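PDB 2GGS: 273aa long hypothetical dTDP-4-dehydrorhamnose reductase from Sulfolobus tokodaii, which probably reduces dTDP-4-dehydrorhamnose to dTDP-L-rhamnose, the last step in making this activated sugar, and binds NADPH as its cofactor. Local coordinates for residues 128-131 and 132-136. Residues are numbered along the deposited sequence; the frame is centred on the assembly and turned at random.
Sequences NYYG and LSKLL. With NDP (NADPH dihydro-nicotinamide-adenine-dinucleotide phosphate), chain C.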
# COMPACT_ATOMS: atom_id res chain seq x y z
N ASN A 128 10.63 2.71 -11.72
CA ASN A 128 11.43 1.83 -10.88
C ASN A 128 10.82 0.44 -10.89
O ASN A 128 9.63 0.30 -11.26
CB ASN A 128 11.59 2.39 -9.45
CG ASN A 128 10.26 2.71 -8.78
OD1 ASN A 128 9.38 1.85 -8.64
ND2 ASN A 128 10.10 3.96 -8.37
N TYR A 129 11.61 -0.57 -10.51
CA TYR A 129 11.12 -1.95 -10.59
C TYR A 129 10.02 -2.28 -9.54
O TYR A 129 9.17 -3.14 -9.79
CB TYR A 129 12.25 -3.00 -10.61
CG TYR A 129 11.67 -4.28 -11.14
CD1 TYR A 129 11.34 -4.38 -12.50
CD2 TYR A 129 11.32 -5.33 -10.29
CE1 TYR A 129 10.70 -5.54 -13.01
CE2 TYR A 129 10.67 -6.49 -10.79
CZ TYR A 129 10.39 -6.57 -12.15
OH TYR A 129 9.71 -7.68 -12.66
N TYR A 130 10.02 -1.62 -8.39
CA TYR A 130 8.92 -1.79 -7.47
C TYR A 130 7.62 -1.44 -8.22
O TYR A 130 6.67 -2.23 -8.25
CB TYR A 130 9.09 -0.89 -6.23
CG TYR A 130 7.84 -0.80 -5.40
CD1 TYR A 130 7.36 -1.89 -4.68
CD2 TYR A 130 7.11 0.40 -5.35
CE1 TYR A 130 6.20 -1.79 -3.90
CE2 TYR A 130 5.92 0.50 -4.60
CZ TYR A 130 5.48 -0.59 -3.88
OH TYR A 130 4.34 -0.51 -3.10
N GLY A 131 7.61 -0.25 -8.83
CA GLY A 131 6.45 0.19 -9.63
C GLY A 131 6.05 -0.76 -10.77
O GLY A 131 4.87 -1.07 -10.97
N LEU A 132 7.05 -1.24 -11.51
CA LEU A 132 6.78 -2.17 -12.62
C LEU A 132 6.25 -3.50 -12.11
O LEU A 132 5.25 -4.01 -12.64
CB LEU A 132 8.05 -2.37 -13.48
CG LEU A 132 7.75 -3.30 -14.68
CD1 LEU A 132 6.53 -2.87 -15.52
CD2 LEU A 132 9.00 -3.43 -15.56
N SER A 133 6.92 -4.10 -11.12
CA SER A 133 6.40 -5.36 -10.56
C SER A 133 4.96 -5.19 -10.07
O SER A 133 4.12 -6.06 -10.32
CB SER A 133 7.31 -5.95 -9.46
OG SER A 133 7.44 -5.07 -8.36
N LYS A 134 4.67 -4.07 -9.39
CA LYS A 134 3.32 -3.80 -8.96
C LYS A 134 2.37 -3.62 -10.13
O LYS A 134 1.26 -4.16 -10.12
CB LYS A 134 3.30 -2.60 -7.99
CG LYS A 134 3.96 -2.93 -6.61
CD LYS A 134 3.15 -3.86 -5.71
CE LYS A 134 1.77 -3.28 -5.30
NZ LYS A 134 0.98 -4.22 -4.45
N LEU A 135 2.81 -2.93 -11.16
CA LEU A 135 1.96 -2.74 -12.36
C LEU A 135 1.65 -4.09 -13.00
O LEU A 135 0.53 -4.31 -13.40
CB LEU A 135 2.61 -1.83 -13.38
CG LEU A 135 1.84 -1.72 -14.70
CD1 LEU A 135 0.43 -1.18 -14.45
CD2 LEU A 135 2.65 -0.82 -15.63
N LEU A 136 2.62 -4.99 -13.07
CA LEU A 136 2.35 -6.34 -13.58
C LEU A 136 1.35 -7.09 -12.70
O LEU A 136 0.41 -7.69 -13.23
CB LEU A 136 3.67 -7.12 -13.79
CG LEU A 136 4.61 -6.42 -14.79
CD1 LEU A 136 5.91 -7.21 -14.93
CD2 LEU A 136 4.01 -6.11 -16.18
PA NDP C . 4.39 -3.76 4.48
O1A NDP C . 5.78 -3.74 3.98
O2A NDP C . 4.24 -3.19 5.84
O5B NDP C . 3.79 -5.22 4.49
C5B NDP C . 4.13 -6.15 3.48
C4B NDP C . 3.33 -7.39 3.79
O4B NDP C . 3.53 -8.30 2.71
C3B NDP C . 3.73 -8.05 5.10
O3B NDP C . 2.56 -8.48 5.74
C2B NDP C . 4.54 -9.25 4.60
O2B NDP C . 4.42 -10.29 5.53
C1B NDP C . 3.79 -9.56 3.31
N9A NDP C . 4.60 -10.38 2.41
C8A NDP C . 5.71 -10.00 1.72
N7A NDP C . 6.17 -11.07 1.02
C5A NDP C . 5.36 -12.11 1.27
C6A NDP C . 5.36 -13.44 0.84
N6A NDP C . 6.38 -13.92 0.08
N1A NDP C . 4.37 -14.25 1.33
C2A NDP C . 3.37 -13.82 2.19
N3A NDP C . 3.39 -12.51 2.62
C4A NDP C . 4.37 -11.70 2.17
O3 NDP C . 3.56 -3.01 3.31
PN NDP C . 2.33 -1.97 3.50
O1N NDP C . 1.35 -2.39 4.48
O2N NDP C . 3.03 -0.67 3.62
O5D NDP C . 1.74 -2.01 2.02
C5D NDP C . 0.48 -2.64 1.77
C4D NDP C . 0.14 -2.63 0.28
O4D NDP C . 0.08 -1.29 -0.15
C3D NDP C . 1.17 -3.32 -0.61
O3D NDP C . 0.41 -3.86 -1.66
C2D NDP C . 2.03 -2.19 -1.12
O2D NDP C . 2.65 -2.55 -2.34
C1D NDP C . 0.95 -1.10 -1.27
N1N NDP C . 1.55 0.24 -1.24
C2N NDP C . 2.42 0.52 -0.22
C3N NDP C . 2.89 1.81 0.00
C7N NDP C . 3.84 2.05 1.13
O7N NDP C . 4.49 3.30 1.21
N7N NDP C . 4.06 1.09 2.02
C4N NDP C . 2.45 2.96 -0.89
C5N NDP C . 1.52 2.55 -2.01
C6N NDP C . 1.10 1.21 -2.11
P2B NDP C . 5.63 -10.66 6.60
O1X NDP C . 4.91 -11.44 7.61
O2X NDP C . 6.23 -9.39 7.11
O3X NDP C . 6.74 -11.47 5.87
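Tyr-130, with CG trans to its backbone N (chi1 167°), and Lys-134 run side by side from successive turns of one helix toward NADPH; bends at chi2 (-72°) and chi3 lay the lysine stem along the tyrosine ring and carry NZ to the ribose. Lys-134 CG lies over one ring face, offset toward the rim, 3.7 Å from Tyr-130 CE1, a CH-pi contact suited to a long aliphatic stem. Tyr-130, a long ring ending in a hydroxyl, spans from helix to nicotinamide ribose, where OH is hydrogen-bonded to O2D of NADPH (2.8 Å). Lys-134 NZ donates to O3D (2.9 Å), more weakly to O2D, and also to the carbonyl O of Ile-105. A methionine in place of Lys-134 would keep an aliphatic stem but carry no ammonium, and the ribose would probably be held less firmly, with the Ile-105 carbonyl losing a partner. At the N-cap, the short amide of Asn-128 sets OD1 against Gly-131 N (2.8 Å), a first-turn N-H lacking a helical carbonyl partner. Ser-133, short enough to fold back on its own helix, sets OG 2.9 Å from Tyr-130 O; Asn-84 ND2 is also hydrogen-bonded to this OG. Tyrosine and lysine four residues apart, gripping the ribose from a Rossmann-fold helix, form the YxxxK motif of short-chain dehydrogenases/reductases.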